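PDB 3F8T: predicted ATPase involved in replication control, Cdc46/Mcm family from Methanopyrus kandleri AV19, which probably binds ATP and single-stranded DNA, as a homologue of the MCM helicases that unwind DNA at replication. Local coordinates for residues A[186-191]-A[403-408]; A[260-265]-A[397-402]. The protein carries 2 engineered substitutions. One frame throughout, in Å; residues are numbered along the deposited sequence.

How the contacts relate
Helix 396-409 serves both contacts. Its later half meets the loop 186-191 in contact 1, and its earlier half meets the end of helix 248-261 and the turn after it in contact 2. The two centres lie 11 Å apart, and the contacts meet directly: L404 CD2 is 3.5 Å from P264 CB, and L403 CD2 is 3.4 Å from L262 O. Helix 248-261 follows strand 242-245, as the helix behind the nucleotide-binding loop does in P-loop ATPases. Contact 2 lies at the C-terminal end of that helix, and contact 1 borders the start of helix 190-201.

Contact 1: A[186-191]-A[403-408]; sequences VHPDPA and LLYAIR
R408, Y405 and L404 of helix 396-409, in the AAA-lid region of this MCM homologue, receive V186, H187 and P188 from the loop that leads into helix 190-201. D189 is the N-cap of that helix, its OD1 accepting a hydrogen bond from E192 N. R408 can be followed outward from CB, which points toward the loop. The chain runs extended through CG and CD, then bends at chi3 (56°), which sets NE 4.0 Å from V186 O. Beyond NE, CZ is 3.8 Å from the same oxygen, and NH2 gives it a hydrogen bond of 2.9 Å. That bond is weak, with an N-H...O angle of 121°, the oxygen standing oblique to the guanidinium plane. H187 crosses the arginine, its CE1 above one guanidinium face toward the rim and 3.7 Å from NH1, with the two planes 63° apart. H187 NE2 is hydrogen-bonded to E185 OE1, its strongest polar partner, while the arginine gives only van der Waals contact. On the apolar side of the loop, V186 CG2 lies 3.8 Å from L404 CD1, the two side chains crossing at about a right angle; V186 N is buried here without a polar partner. The Y405 ring takes V186 O at its edge, in plane, and also meets F196. P188 crosses the same ring, putting its CG 3.7 Å from Y405 CE1.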
ATOM      1  N   VAL A 186      -9.689   2.216  -7.664  1.00 33.26           N
ATOM      2  CA  VAL A 186     -10.937   2.941  -7.769  1.00 33.73           C
ATOM      3  C   VAL A 186     -11.254   3.051  -9.261  1.00 34.43           C
ATOM      4  O   VAL A 186     -10.417   3.473 -10.051  1.00 34.67           O
ATOM      5  CB  VAL A 186     -10.815   4.352  -7.122  1.00 33.70           C
ATOM      6  CG1 VAL A 186     -11.816   5.327  -7.698  1.00 33.56           C
ATOM      7  CG2 VAL A 186     -10.975   4.267  -5.607  1.00 33.68           C
ATOM      8  N   HIS A 187     -12.456   2.641  -9.638  1.00 35.40           N
ATOM      9  CA  HIS A 187     -12.919   2.769 -11.014  1.00 36.07           C
ATOM     10  C   HIS A 187     -14.176   3.635 -10.978  1.00 35.92           C
ATOM     11  O   HIS A 187     -15.294   3.126 -10.768  1.00 36.14           O
ATOM     12  CB  HIS A 187     -13.163   1.392 -11.648  1.00 36.93           C
ATOM     13  CG  HIS A 187     -11.940   0.525 -11.696  1.00 38.03           C
ATOM     14  ND1 HIS A 187     -10.870   0.788 -12.529  1.00 39.45           N
ATOM     15  CD2 HIS A 187     -11.615  -0.598 -11.011  1.00 39.70           C
ATOM     16  CE1 HIS A 187      -9.939  -0.133 -12.352  1.00 40.28           C
ATOM     17  NE2 HIS A 187     -10.367  -0.987 -11.439  1.00 41.72           N
ATOM     18  N   PRO A 188     -13.992   4.961 -11.144  1.00 35.19           N
ATOM     19  CA  PRO A 188     -15.083   5.919 -11.021  1.00 35.01           C
ATOM     20  C   PRO A 188     -16.059   5.795 -12.183  1.00 35.12           C
ATOM     21  O   PRO A 188     -15.648   5.479 -13.306  1.00 34.88           O
ATOM     22  CB  PRO A 188     -14.371   7.276 -11.077  1.00 34.85           C
ATOM     23  CG  PRO A 188     -13.124   7.019 -11.846  1.00 35.07           C
ATOM     24  CD  PRO A 188     -12.714   5.615 -11.487  1.00 35.38           C
ATOM     25  N   ASP A 189     -17.338   6.028 -11.897  1.00 35.02           N
ATOM     26  CA  ASP A 189     -18.351   6.144 -12.938  1.00 35.17           C
ATOM     27  C   ASP A 189     -18.313   7.553 -13.536  1.00 34.59           C
ATOM     28  O   ASP A 189     -17.542   8.397 -13.061  1.00 34.14           O
ATOM     29  CB  ASP A 189     -19.747   5.749 -12.412  1.00 35.60           C
ATOM     30  CG  ASP A 189     -20.324   6.721 -11.382  1.00 37.93           C
ATOM     31  OD1 ASP A 189     -19.949   7.921 -11.307  1.00 39.10           O
ATOM     32  OD2 ASP A 189     -21.215   6.264 -10.628  1.00 41.17           O
ATOM     33  N   PRO A 190     -19.118   7.813 -14.595  1.00 34.02           N
ATOM     34  CA  PRO A 190     -19.046   9.111 -15.252  1.00 33.61           C
ATOM     35  C   PRO A 190     -19.280  10.291 -14.317  1.00 33.02           C
ATOM     36  O   PRO A 190     -18.569  11.280 -14.428  1.00 32.74           O
ATOM     37  CB  PRO A 190     -20.143   9.026 -16.331  1.00 33.91           C
ATOM     38  CG  PRO A 190     -20.239   7.587 -16.627  1.00 33.88           C
ATOM     39  CD  PRO A 190     -20.083   6.929 -15.275  1.00 34.35           C
ATOM     40  N   ALA A 191     -20.243  10.178 -13.396  1.00 32.54           N
ATOM     41  CA  ALA A 191     -20.522  11.259 -12.449  1.00 32.01           C
ATOM     42  C   ALA A 191     -19.328  11.509 -11.515  1.00 31.28           C
ATOM     43  O   ALA A 191     -18.965  12.655 -11.269  1.00 31.26           O
ATOM     44  CB  ALA A 191     -21.810  10.984 -11.637  1.00 32.31           C
ATOM     45  N   LEU A 403      -7.513  10.565  -4.506  1.00 18.18           N
ATOM     46  CA  LEU A 403      -6.094  10.262  -4.275  1.00 18.86           C
ATOM     47  C   LEU A 403      -5.740   8.895  -4.837  1.00 18.64           C
ATOM     48  O   LEU A 403      -4.773   8.745  -5.585  1.00 18.97           O
ATOM     49  CB  LEU A 403      -5.770  10.300  -2.784  1.00 18.86           C
ATOM     50  CG  LEU A 403      -4.376   9.850  -2.319  1.00 18.69           C
ATOM     51  CD1 LEU A 403      -3.252  10.696  -2.940  1.00 18.17           C
ATOM     52  CD2 LEU A 403      -4.325   9.927  -0.795  1.00 18.76           C
ATOM     53  N   LEU A 404      -6.541   7.900  -4.482  1.00 18.97           N
ATOM     54  CA  LEU A 404      -6.337   6.532  -4.956  1.00 20.14           C
ATOM     55  C   LEU A 404      -6.282   6.482  -6.476  1.00 20.35           C
ATOM     56  O   LEU A 404      -5.436   5.772  -7.081  1.00 20.01           O
ATOM     57  CB  LEU A 404      -7.478   5.638  -4.453  1.00 20.34           C
ATOM     58  CG  LEU A 404      -7.409   5.168  -2.997  1.00 22.59           C
ATOM     59  CD1 LEU A 404      -8.693   4.442  -2.633  1.00 24.45           C
ATOM     60  CD2 LEU A 404      -6.214   4.248  -2.773  1.00 21.07           C
ATOM     61  N   TYR A 405      -7.225   7.192  -7.081  1.00 20.40           N
ATOM     62  CA  TYR A 405      -7.313   7.301  -8.525  1.00 20.79           C
ATOM     63  C   TYR A 405      -6.039   7.945  -9.101  1.00 19.96           C
ATOM     64  O   TYR A 405      -5.381   7.388 -10.011  1.00 20.10           O
ATOM     65  CB  TYR A 405      -8.562   8.101  -8.893  1.00 21.12           C
ATOM     66  CG  TYR A 405      -8.804   8.205 -10.376  1.00 23.32           C
ATOM     67  CD1 TYR A 405      -9.299   7.123 -11.103  1.00 25.25           C
ATOM     68  CD2 TYR A 405      -8.543   9.390 -11.054  1.00 24.42           C
ATOM     69  CE1 TYR A 405      -9.515   7.229 -12.479  1.00 25.96           C
ATOM     70  CE2 TYR A 405      -8.754   9.503 -12.415  1.00 24.97           C
ATOM     71  CZ  TYR A 405      -9.243   8.428 -13.111  1.00 24.40           C
ATOM     72  OH  TYR A 405      -9.443   8.549 -14.456  1.00 27.64           O
ATOM     73  N   ALA A 406      -5.676   9.100  -8.553  1.00 19.71           N
ATOM     74  CA  ALA A 406      -4.523   9.869  -9.037  1.00 19.96           C
ATOM     75  C   ALA A 406      -3.219   9.058  -8.997  1.00 20.68           C
ATOM     76  O   ALA A 406      -2.429   9.100  -9.947  1.00 20.61           O
ATOM     77  CB  ALA A 406      -4.375  11.173  -8.209  1.00 19.31           C
ATOM     78  N   ILE A 407      -3.008   8.326  -7.899  1.00 21.67           N
ATOM     79  CA  ILE A 407      -1.790   7.508  -7.702  1.00 22.23           C
ATOM     80  C   ILE A 407      -1.691   6.412  -8.751  1.00 22.84           C
ATOM     81  O   ILE A 407      -0.612   6.171  -9.313  1.00 22.57           O
ATOM     82  CB  ILE A 407      -1.740   6.835  -6.286  1.00 22.16           C
ATOM     83  CG1 ILE A 407      -1.565   7.872  -5.177  1.00 22.89           C
ATOM     84  CG2 ILE A 407      -0.571   5.760  -6.195  1.00 22.99           C
ATOM     85  CD1 ILE A 407      -1.781   7.261  -3.759  1.00 20.91           C
ATOM     86  N   ARG A 408      -2.805   5.726  -8.989  1.00 23.56           N
ATOM     87  CA  ARG A 408      -2.819   4.586  -9.908  1.00 24.93           C
ATOM     88  C   ARG A 408      -2.708   5.076 -11.355  1.00 24.16           C
ATOM     89  O   ARG A 408      -2.045   4.448 -12.186  1.00 23.35           O
ATOM     90  CB  ARG A 408      -4.107   3.761  -9.743  1.00 24.97           C
ATOM     91  CG  ARG A 408      -4.129   2.474 -10.624  1.00 27.00           C
ATOM     92  CD  ARG A 408      -5.421   1.674 -10.419  1.00 28.38           C
ATOM     93  NE  ARG A 408      -6.584   2.520 -10.687  1.00 35.05           N
ATOM     94  CZ  ARG A 408      -7.217   2.603 -11.855  1.00 37.31           C
ATOM     95  NH1 ARG A 408      -6.835   1.848 -12.890  1.00 39.48           N
ATOM     96  NH2 ARG A 408      -8.245   3.433 -11.983  1.00 35.92           N
TER

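Contact 2: A[260-265]-A[397-402]; sequences DHLAPR and TLLRRY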
ATOM      1  N   ASP A 260      -6.408   7.940   9.231  1.00 25.38           N
ATOM      2  CA  ASP A 260      -7.778   7.461   9.380  1.00 25.57           C
ATOM      3  C   ASP A 260      -8.643   7.837   8.218  1.00 25.35           C
ATOM      4  O   ASP A 260      -9.517   7.075   7.856  1.00 25.45           O
ATOM      5  CB  ASP A 260      -8.425   8.002  10.655  1.00 26.26           C
ATOM      6  CG  ASP A 260      -7.827   7.395  11.911  1.00 27.99           C
ATOM      7  OD1 ASP A 260      -6.998   6.455  11.818  1.00 29.66           O
ATOM      8  OD2 ASP A 260      -8.160   7.903  12.989  1.00 29.75           O
ATOM      9  N   HIS A 261      -8.404   9.013   7.647  1.00 24.17           N
ATOM     10  CA  HIS A 261      -9.361   9.633   6.740  1.00 24.87           C
ATOM     11  C   HIS A 261      -8.885   9.866   5.332  1.00 23.70           C
ATOM     12  O   HIS A 261      -9.701  10.100   4.444  1.00 23.33           O
ATOM     13  CB  HIS A 261      -9.816  10.977   7.320  1.00 26.05           C
ATOM     14  CG  HIS A 261     -10.409  10.857   8.684  1.00 28.85           C
ATOM     15  ND1 HIS A 261     -11.509  10.069   8.943  1.00 33.46           N
ATOM     16  CD2 HIS A 261     -10.055  11.413   9.866  1.00 31.91           C
ATOM     17  CE1 HIS A 261     -11.801  10.137  10.230  1.00 33.83           C
ATOM     18  NE2 HIS A 261     -10.936  10.948  10.811  1.00 35.30           N
ATOM     19  N   LEU A 262      -7.571   9.825   5.118  1.00 22.16           N
ATOM     20  CA  LEU A 262      -7.040  10.230   3.822  1.00 21.25           C
ATOM     21  C   LEU A 262      -6.086   9.235   3.191  1.00 20.60           C
ATOM     22  O   LEU A 262      -6.117   9.052   1.971  1.00 20.62           O
ATOM     23  CB  LEU A 262      -6.366  11.603   3.917  1.00 20.97           C
ATOM     24  CG  LEU A 262      -7.360  12.759   4.043  1.00 22.47           C
ATOM     25  CD1 LEU A 262      -6.613  14.029   4.364  1.00 20.72           C
ATOM     26  CD2 LEU A 262      -8.182  12.898   2.761  1.00 20.09           C
ATOM     27  N   ALA A 263      -5.244   8.602   4.004  1.00 19.58           N
ATOM     28  CA  ALA A 263      -4.194   7.723   3.458  1.00 19.71           C
ATOM     29  C   ALA A 263      -4.774   6.543   2.648  1.00 19.77           C
ATOM     30  O   ALA A 263      -5.778   5.948   3.056  1.00 19.78           O
ATOM     31  CB  ALA A 263      -3.283   7.219   4.580  1.00 19.32           C
ATOM     32  N   PRO A 264      -4.136   6.199   1.501  1.00 19.95           N
ATOM     33  CA  PRO A 264      -4.558   5.063   0.661  1.00 19.30           C
ATOM     34  C   PRO A 264      -4.355   3.715   1.356  1.00 19.46           C
ATOM     35  O   PRO A 264      -5.038   2.717   1.036  1.00 19.05           O
ATOM     36  CB  PRO A 264      -3.644   5.174  -0.563  1.00 19.82           C
ATOM     37  CG  PRO A 264      -2.443   5.914  -0.096  1.00 19.58           C
ATOM     38  CD  PRO A 264      -2.980   6.911   0.919  1.00 19.51           C
ATOM     39  N   ARG A 265      -3.431   3.726   2.319  1.00 18.33           N
ATOM     40  CA  ARG A 265      -3.002   2.561   3.075  1.00 19.24           C
ATOM     41  C   ARG A 265      -2.034   3.087   4.136  1.00 18.97           C
ATOM     42  O   ARG A 265      -1.362   4.109   3.927  1.00 19.90           O
ATOM     43  CB  ARG A 265      -2.267   1.580   2.153  1.00 18.14           C
ATOM     44  CG  ARG A 265      -1.633   0.411   2.878  1.00 18.79           C
ATOM     45  CD  ARG A 265      -1.314  -0.723   1.901  1.00 17.08           C
ATOM     46  NE  ARG A 265      -0.369  -1.655   2.499  1.00 18.44           N
ATOM     47  CZ  ARG A 265       0.148  -2.721   1.888  1.00 17.55           C
ATOM     48  NH1 ARG A 265      -0.184  -3.002   0.637  1.00 16.41           N
ATOM     49  NH2 ARG A 265       1.026  -3.485   2.539  1.00 16.45           N
ATOM     50  N   THR A 397     -14.571  10.851   1.623  1.00 29.39           N
ATOM     51  CA  THR A 397     -14.761   9.776   0.642  1.00 29.12           C
ATOM     52  C   THR A 397     -14.261  10.207  -0.735  1.00 28.16           C
ATOM     53  O   THR A 397     -13.480   9.494  -1.359  1.00 28.33           O
ATOM     54  CB  THR A 397     -16.233   9.323   0.572  1.00 29.66           C
ATOM     55  OG1 THR A 397     -16.596   8.726   1.824  1.00 30.72           O
ATOM     56  CG2 THR A 397     -16.428   8.303  -0.536  1.00 30.16           C
ATOM     57  N   LEU A 398     -14.698  11.379  -1.185  1.00 26.82           N
ATOM     58  CA  LEU A 398     -14.271  11.920  -2.458  1.00 26.00           C
ATOM     59  C   LEU A 398     -12.765  12.150  -2.454  1.00 24.63           C
ATOM     60  O   LEU A 398     -12.072  11.671  -3.349  1.00 23.94           O
ATOM     61  CB  LEU A 398     -15.021  13.218  -2.816  1.00 26.40           C
ATOM     62  CG  LEU A 398     -14.534  13.908  -4.110  1.00 27.00           C
ATOM     63  CD1 LEU A 398     -14.913  13.139  -5.370  1.00 27.72           C
ATOM     64  CD2 LEU A 398     -14.960  15.381  -4.230  1.00 27.78           C
ATOM     65  N   LEU A 399     -12.269  12.851  -1.437  1.00 22.59           N
ATOM     66  CA  LEU A 399     -10.838  13.152  -1.328  1.00 22.58           C
ATOM     67  C   LEU A 399      -9.975  11.894  -1.386  1.00 22.19           C
ATOM     68  O   LEU A 399      -8.968  11.854  -2.100  1.00 22.24           O
ATOM     69  CB  LEU A 399     -10.545  13.935  -0.040  1.00 21.85           C
ATOM     70  CG  LEU A 399     -11.153  15.345   0.045  1.00 22.66           C
ATOM     71  CD1 LEU A 399     -10.695  16.065   1.321  1.00 21.91           C
ATOM     72  CD2 LEU A 399     -10.817  16.159  -1.180  1.00 21.62           C
ATOM     73  N   ARG A 400     -10.364  10.870  -0.635  1.00 22.36           N
ATOM     74  CA  ARG A 400      -9.564   9.637  -0.578  1.00 22.92           C
ATOM     75  C   ARG A 400      -9.625   8.869  -1.899  1.00 21.96           C
ATOM     76  O   ARG A 400      -8.609   8.357  -2.388  1.00 20.13           O
ATOM     77  CB  ARG A 400     -10.048   8.741   0.552  1.00 23.90           C
ATOM     78  CG  ARG A 400      -9.074   7.613   0.891  1.00 28.25           C
ATOM     79  CD  ARG A 400      -9.716   6.582   1.808  1.00 34.93           C
ATOM     80  NE  ARG A 400     -10.621   7.206   2.778  1.00 37.90           N
ATOM     81  CZ  ARG A 400     -11.953   7.151   2.741  1.00 40.33           C
ATOM     82  NH1 ARG A 400     -12.591   6.483   1.780  1.00 43.59           N
ATOM     83  NH2 ARG A 400     -12.651   7.767   3.686  1.00 41.89           N
ATOM     84  N   ARG A 401     -10.828   8.770  -2.464  1.00 21.16           N
ATOM     85  CA  ARG A 401     -10.988   8.090  -3.760  1.00 20.90           C
ATOM     86  C   ARG A 401     -10.256   8.809  -4.904  1.00 19.92           C
ATOM     87  O   ARG A 401      -9.672   8.150  -5.769  1.00 20.18           O
ATOM     88  CB  ARG A 401     -12.467   7.881  -4.092  1.00 20.89           C
ATOM     89  CG  ARG A 401     -13.092   6.760  -3.290  1.00 22.81           C
ATOM     90  CD  ARG A 401     -14.595   6.737  -3.502  1.00 24.63           C
ATOM     91  NE  ARG A 401     -14.928   6.299  -4.849  1.00 24.50           N
ATOM     92  CZ  ARG A 401     -14.995   5.029  -5.235  1.00 25.55           C
ATOM     93  NH1 ARG A 401     -14.754   4.039  -4.376  1.00 25.02           N
ATOM     94  NH2 ARG A 401     -15.317   4.755  -6.491  1.00 26.85           N
ATOM     95  N   TYR A 402     -10.271  10.140  -4.898  1.00 19.21           N
ATOM     96  CA  TYR A 402      -9.502  10.933  -5.864  1.00 18.60           C
ATOM     97  C   TYR A 402      -8.012  10.628  -5.741  1.00 18.90           C
ATOM     98  O   TYR A 402      -7.337  10.468  -6.746  1.00 18.21           O
ATOM     99  CB  TYR A 402      -9.714  12.420  -5.598  1.00 18.84           C
ATOM    100  CG  TYR A 402      -9.004  13.392  -6.519  1.00 19.48           C
ATOM    101  CD1 TYR A 402      -9.582  13.777  -7.718  1.00 20.96           C
ATOM    102  CD2 TYR A 402      -7.797  13.990  -6.150  1.00 20.48           C
ATOM    103  CE1 TYR A 402      -8.967  14.685  -8.555  1.00 22.00           C
ATOM    104  CE2 TYR A 402      -7.167  14.913  -6.973  1.00 20.81           C
ATOM    105  CZ  TYR A 402      -7.757  15.260  -8.179  1.00 20.82           C
ATOM    106  OH  TYR A 402      -7.171  16.192  -8.999  1.00 20.34           O
TER
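R400 reaches H261 and L262 through two torsions: CG stands anti to its backbone N (chi1 -166°), and a sharp bend at chi3 (-36°) swings NE back toward the opposing backbone. The result is an arginine laid across the end of helix 248-261, in the five-stranded parallel sheet domain of an AAA+ P-loop ATPase. That helix connects strand 242-245 to strand 266-270, which lies at an edge of the sheet, with 341-346 and 303-307 between them. L262 is where the chain leaves helical geometry before entering the second strand. L262 and R400 bring their CA atoms within 5.1 Å.

Across this contact, the aliphatic part of R400 runs beside carbonyl oxygens. Its CG is 3.5 Å from L262 O, and CD comes 4.2 Å from A263 O. NE then donates a weak hydrogen bond to H261 O, long at 3.5 Å, while NH2 of the same guanidinium stays 3.8 Å from that oxygen. An alanine here would probably leave H261 O without this donor and open a gap beside the carbonyls of L262 and A263.

The apolar half of the contact comes from the neighbouring leucines. L262 starts out away from helix 396-409, but its end returns alongside L399, with L262 CD2 3.8 Å from L399 CB. Helix 204-212 continues this packing, L262 touching I212 and L399 touching F208 and A211.

H261 CB points away from helix 396-409, and its ring meets that of H257; H261 ND1 remains 5.9 Å from R400 NH2. The carbonyls at the helix C-terminus would probably attract the arginine's positive charge, and the long, weak bond from R400 NE to H261 O is consistent with a loosely directed interaction.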